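Local atomic coordinates of cohesin (Archaeoglobus fulgidus, PDB entry 2XDH), a protein that is the cohesin module of a larger archaeal protein that also carries a dockerin, and probably binds dockerin modules. Residues Leu35-Pro40 against Leu125-Ile130; Lys2-Ala7 against Lys141-Asn146. All coordinates share one frame; numbering follows the deposited sequence.

Contact 1. Residues Leu35-Pro40 against Leu125-Ile130; sequences LILSYP and LTLQGI
Ile36 and Gln128 face each other as a hydrogen-bonded pair of two antiparallel strands, their axes at 161° and 4.6 Å apart at closest approach. Each gives its N to the other's O, both at 2.9 Å, and Ser38 and Thr126 repeat the exchange two residues further on. Between them Leu37 and Leu127 form a non-hydrogen-bonded pair, where the CA-H groups lean toward the carbonyls of Thr126 and Ile36. After Gln128 the chain turns a corner at Gly129, where phi is positive (59°). Alternation of side chains separates the two faces of the sheet, as expected of a cohesin, a beta-sandwich of jelly-roll topology. On the buried face Leu127 CD2 touches two leucine methyls, 3.9 Å from Leu37 CD1 and 4.1 Å from Leu35 CD1. Leu37 holds CG anti to its backbone N (chi1 176°), and its end comes nearer the other strand, CD1 lying close to Thr126 O. Leu125 CD2 rests against Tyr39 CB at 3.7 Å and Pro40 CD at 3.8 Å, while the tyrosine ring leads away to meet Phe89. The opposite face, partly open, is mixed: Ile36 CG2 lies beside Gln128 NE2, and the rest is polar. Thr126 OG1 donates to a lone pair of Gln128 OE1 at 2.7 Å, in the amide plane, and Gln128 NE2 makes a weak, bent bond to Ser38 OG; all three residues have alternative conformers, so this network is doubtful.

Contact 2. Residues Lys2-Ala7 against Lys141-Asn146; sequences KTTIIA and KVATIN
Ile6 and Ile145 lie side by side and point the same way, Ile6 CG1 resting 4.0 Å from Ile145 CB and the two CD1 methyls meeting at 4.1 Å. They match because both hold CG1 anti to the carbonyl carbon (chi1 -58° and -59°), on neighbouring strands that run parallel. Thr4 shares their face: its CG2 reaches obliquely to Ile145 CG1 at 3.9 Å, and its OG1 lies over the methyl of Ala143. An alanine in place of Ile6 would probably take away the CG1 and CD1 contacts that Ile145 CB and CD1 have here, leaving the end of Ile145 freer to turn. On the other face Ile5 touches Leu127 of strand 123-134. Such parallel pairing of the first and last strands completes the jelly roll of cohesins. The backbone ladder climbs from Ala143 N to Thr3 O, 2.9 Å, through the two-way bonding of Ile5, to Ala7 N on Ile145 O, where the donor stands almost in line with the carbonyl (173°). At the Lys2 and Lys141 end a water accepts from Thr3 N and donates to Lys141 O, 2.6 Å from that oxygen. All four direct hydrogen bonds are backbone bonds, and the side chains add chiefly apolar contact.

Overall arrangement
Contacts 1 and 2 are two strand pairings of one sheet, their centres about 12 Å apart, and together they run through strands 17-38, 123-134, 142-151 and 3-12. In sequence contact 1 is nested inside the long loop that contact 2 closes, so local hairpin order cannot account for either pairing. The two meet directly at the seam between 125-130 and 141-146, where Asn146 OD1 probably accepts a hydrogen bond from Leu127 N at 2.9 Å. Both lie away from Asp136, where magnesium has been seen to bind in a structure of this protein.

Contact 1. Residues Leu35-Pro40 against Leu125-Ile130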
loop_
_atom_site.group_PDB
_atom_site.type_symbol
_atom_site.label_atom_id
_atom_site.label_comp_id
_atom_site.label_asym_id
_atom_site.label_seq_id
_atom_site.Cartn_x
_atom_site.Cartn_y
_atom_site.Cartn_z
ATOM N N LEU A 35 -13.244 15.956 11.868
ATOM C CA LEU A 35 -13.422 17.087 10.973
ATOM C C LEU A 35 -14.593 17.940 11.415
ATOM O O LEU A 35 -15.357 17.547 12.306
ATOM C CB LEU A 35 -13.608 16.617 9.530
ATOM C CG LEU A 35 -14.785 15.681 9.213
ATOM C CD1 LEU A 35 -16.104 16.457 9.125
ATOM C CD2 LEU A 35 -14.518 14.961 7.903
ATOM N N ILE A 36 -14.696 19.120 10.804
ATOM C CA ILE A 36 -15.795 20.032 11.024
ATOM C C ILE A 36 -16.420 20.320 9.669
ATOM O O ILE A 36 -15.714 20.661 8.713
ATOM C CB ILE A 36 -15.298 21.348 11.623
ATOM C CG1 ILE A 36 -14.697 21.103 13.013
ATOM C CG2 ILE A 36 -16.432 22.343 11.722
ATOM C CD1 ILE A 36 -14.099 22.348 13.624
ATOM N N LEU A 37 -17.737 20.147 9.577
ATOM C CA LEU A 37 -18.489 20.574 8.393
ATOM C C LEU A 37 -19.288 21.803 8.750
ATOM O O LEU A 37 -20.150 21.750 9.625
ATOM C CB LEU A 37 -19.459 19.479 7.949
ATOM C CG LEU A 37 -20.357 19.860 6.765
ATOM C CD1 LEU A 37 -19.542 19.942 5.486
ATOM C CD2 LEU A 37 -21.483 18.846 6.599
ATOM N N SER A 38 -18.998 22.924 8.101
ATOM C CA SER A 38 -19.775 24.130 8.348
ATOM C C SER A 38 -20.887 24.203 7.316
ATOM O O SER A 38 -20.699 23.801 6.171
ATOM C CB SER A 38 -18.894 25.380 8.274
ATOM O OG SER A 38 -17.950 25.395 9.329
ATOM N N TYR A 39 -22.046 24.709 7.724
ATOM C CA TYR A 39 -23.184 24.803 6.821
ATOM C C TYR A 39 -23.876 26.163 6.913
ATOM O O TYR A 39 -23.781 26.839 7.932
ATOM C CB TYR A 39 -24.169 23.676 7.123
ATOM C CG TYR A 39 -24.681 23.688 8.537
ATOM C CD1 TYR A 39 -25.878 24.314 8.857
ATOM C CD2 TYR A 39 -23.971 23.071 9.561
ATOM C CE1 TYR A 39 -26.355 24.326 10.160
ATOM C CE2 TYR A 39 -24.441 23.078 10.869
ATOM C CZ TYR A 39 -25.636 23.711 11.157
ATOM O OH TYR A 39 -26.119 23.723 12.447
ATOM N N PRO A 40 -24.569 26.572 5.839
ATOM C CA PRO A 40 -25.216 27.894 5.781
ATOM C C PRO A 40 -26.444 28.044 6.681
ATOM O O PRO A 40 -27.053 27.047 7.076
ATOM C CB PRO A 40 -25.630 28.018 4.311
ATOM C CG PRO A 40 -25.734 26.601 3.819
ATOM C CD PRO A 40 -24.693 25.829 4.574
ATOM N N LEU A 125 -20.786 24.359 1.801
ATOM C CA LEU A 125 -20.732 23.344 2.847
ATOM C C LEU A 125 -19.250 23.083 2.983
ATOM O O LEU A 125 -18.667 22.389 2.146
ATOM C CB LEU A 125 -21.467 22.082 2.413
ATOM C CG LEU A 125 -22.986 22.301 2.302
ATOM C CD1 LEU A 125 -23.645 21.268 1.398
ATOM C CD2 LEU A 125 -23.610 22.276 3.693
ATOM N N THR A 126 -18.638 23.671 4.010
ATOM C CA THR A 126 -17.184 23.684 4.114
ATOM C C THR A 126 -16.632 22.623 5.055
ATOM O O THR A 126 -17.173 22.378 6.123
ATOM C CB THR A 126 -16.661 25.064 4.571
ATOM O OG1 THR A 126 -16.984 25.269 5.951
ATOM C CG2 THR A 126 -17.278 26.167 3.742
ATOM N N LEU A 127 -15.536 22.003 4.643
ATOM C CA LEU A 127 -14.821 21.035 5.472
ATOM C C LEU A 127 -13.567 21.707 6.019
ATOM O O LEU A 127 -12.769 22.259 5.259
ATOM C CB LEU A 127 -14.394 19.842 4.608
ATOM C CG LEU A 127 -15.552 18.946 4.167
ATOM C CD1 LEU A 127 -15.103 18.049 3.043
ATOM C CD2 LEU A 127 -16.089 18.126 5.362
ATOM N N GLN A 128 -13.374 21.663 7.328
ATOM C CA GLN A 128 -12.138 22.184 7.875
ATOM C C GLN A 128 -11.798 21.522 9.192
ATOM O O GLN A 128 -12.499 20.614 9.649
ATOM C CB GLN A 128 -12.202 23.706 8.040
ATOM C CG GLN A 128 -13.266 24.171 9.010
ATOM C CD GLN A 128 -14.582 24.464 8.327
ATOM O OE1 GLN A 128 -14.613 24.864 7.163
ATOM N NE2 GLN A 128 -15.678 24.263 9.044
ATOM N N GLY A 129 -10.710 21.984 9.795
ATOM C CA GLY A 129 -10.240 21.418 11.048
ATOM C C GLY A 129 -9.940 19.937 10.937
ATOM O O GLY A 129 -10.107 19.183 11.896
ATOM N N ILE A 130 -9.485 19.498 9.768
ATOM C CA ILE A 130 -9.330 18.043 9.566
ATOM C C ILE A 130 -8.128 17.466 10.328
ATOM O O ILE A 130 -7.042 18.047 10.331
ATOM C CB ILE A 130 -9.239 17.718 8.066
ATOM C CG1 ILE A 130 -10.607 17.945 7.419
ATOM C CG2 ILE A 130 -8.785 16.292 7.845
ATOM C CD1 ILE A 130 -10.506 18.160 5.987
#

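Contact 2. Residues Lys2-Ala7 against Lys141-Asn146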
loop_
_atom_site.group_PDB
_atom_site.type_symbol
_atom_site.label_atom_id
_atom_site.label_comp_id
_atom_site.label_asym_id
_atom_site.label_seq_id
_atom_site.Cartn_x
_atom_site.Cartn_y
_atom_site.Cartn_z
ATOM N N LYS A 2 -4.214 10.480 -4.283
ATOM C CA LYS A 2 -4.316 11.374 -3.135
ATOM C C LYS A 2 -5.664 11.236 -2.393
ATOM O O LYS A 2 -6.722 11.291 -3.005
ATOM C CB LYS A 2 -4.106 12.813 -3.599
ATOM C CG LYS A 2 -4.345 13.863 -2.529
ATOM C CD LYS A 2 -3.466 13.623 -1.309
ATOM C CE LYS A 2 -3.475 14.827 -0.381
ATOM N NZ LYS A 2 -2.900 16.030 -1.037
ATOM N N THR A 3 -5.614 11.066 -1.079
ATOM C CA THR A 3 -6.836 10.906 -0.293
ATOM C C THR A 3 -7.589 12.234 -0.283
ATOM O O THR A 3 -7.013 13.278 -0.008
ATOM C CB THR A 3 -6.519 10.431 1.139
ATOM O OG1 THR A 3 -5.772 9.206 1.059
ATOM C CG2 THR A 3 -7.794 10.167 1.924
ATOM N N THR A 4 -8.875 12.198 -0.603
ATOM C CA THR A 4 -9.646 13.434 -0.661
ATOM C C THR A 4 -10.940 13.273 0.075
ATOM O O THR A 4 -11.586 12.248 -0.055
ATOM C CB THR A 4 -9.960 13.791 -2.136
ATOM O OG1 THR A 4 -8.723 13.857 -2.871
ATOM C CG2 THR A 4 -10.696 15.131 -2.231
ATOM N N ILE A 5 -11.323 14.291 0.840
ATOM C CA ILE A 5 -12.620 14.267 1.516
ATOM C C ILE A 5 -13.505 15.308 0.843
ATOM O O ILE A 5 -13.068 16.437 0.633
ATOM C CB ILE A 5 -12.486 14.602 3.005
ATOM C CG1 ILE A 5 -11.634 13.522 3.693
ATOM C CG2 ILE A 5 -13.881 14.646 3.668
ATOM C CD1 ILE A 5 -11.316 13.828 5.159
ATOM N N ILE A 6 -14.730 14.923 0.504
ATOM C CA ILE A 6 -15.592 15.749 -0.346
ATOM C C ILE A 6 -16.987 15.909 0.236
ATOM O O ILE A 6 -17.676 14.923 0.464
ATOM C CB ILE A 6 -15.770 15.087 -1.709
ATOM C CG1 ILE A 6 -14.411 14.875 -2.373
ATOM C CG2 ILE A 6 -16.714 15.918 -2.591
ATOM C CD1 ILE A 6 -14.505 14.234 -3.757
ATOM N N ALA A 7 -17.402 17.147 0.478
ATOM C CA ALA A 7 -18.774 17.399 0.899
ATOM C C ALA A 7 -19.665 17.449 -0.344
ATOM O O ALA A 7 -19.321 18.081 -1.341
ATOM C CB ALA A 7 -18.856 18.699 1.678
ATOM N N LYS A 141 -2.035 12.820 4.575
ATOM C CA LYS A 141 -2.255 14.040 3.807
ATOM C C LYS A 141 -3.560 13.878 3.058
ATOM O O LYS A 141 -3.787 12.857 2.408
ATOM C CB LYS A 141 -1.134 14.264 2.798
ATOM C CG LYS A 141 0.260 14.347 3.413
ATOM C CD LYS A 141 0.393 15.504 4.399
ATOM C CE LYS A 141 1.790 15.503 5.037
ATOM N NZ LYS A 141 1.975 14.267 5.864
ATOM N N VAL A 142 -4.415 14.883 3.167
ATOM C CA VAL A 142 -5.683 14.863 2.479
ATOM C C VAL A 142 -5.905 16.174 1.746
ATOM O O VAL A 142 -5.394 17.233 2.136
ATOM C CB VAL A 142 -6.839 14.642 3.452
ATOM C CG1 VAL A 142 -6.871 13.187 3.879
ATOM C CG2 VAL A 142 -6.688 15.558 4.644
ATOM N N ALA A 143 -6.652 16.084 0.661
ATOM C CA ALA A 143 -7.154 17.280 -0.003
ATOM C C ALA A 143 -8.619 17.377 0.399
ATOM O O ALA A 143 -9.224 16.383 0.763
ATOM C CB ALA A 143 -7.014 17.140 -1.508
ATOM N N THR A 144 -9.197 18.567 0.359
ATOM C CA THR A 144 -10.616 18.680 0.670
ATOM C C THR A 144 -11.332 19.372 -0.480
ATOM O O THR A 144 -10.737 20.188 -1.196
ATOM C CB THR A 144 -10.845 19.476 1.959
ATOM O OG1 THR A 144 -10.326 20.793 1.796
ATOM C CG2 THR A 144 -10.125 18.816 3.109
ATOM N N ILE A 145 -12.601 19.026 -0.653
ATOM C CA ILE A 145 -13.467 19.684 -1.626
ATOM C C ILE A 145 -14.790 20.027 -0.954
ATOM O O ILE A 145 -15.489 19.147 -0.457
ATOM C CB ILE A 145 -13.707 18.794 -2.844
ATOM C CG1 ILE A 145 -12.365 18.456 -3.504
ATOM C CG2 ILE A 145 -14.623 19.507 -3.879
ATOM C CD1 ILE A 145 -12.517 17.676 -4.798
ATOM N N ASN A 146 -15.123 21.312 -0.931
ATOM C CA ASN A 146 -16.335 21.769 -0.264
ATOM C C ASN A 146 -17.574 21.553 -1.129
ATOM O O ASN A 146 -17.472 21.343 -2.334
ATOM C CB ASN A 146 -16.174 23.228 0.136
ATOM C CG ASN A 146 -15.060 23.413 1.141
ATOM O OD1 ASN A 146 -14.794 22.513 1.933
ATOM N ND2 ASN A 146 -14.405 24.567 1.117
HETATM O O HOH W 1 -3.093 10.797 0.920
#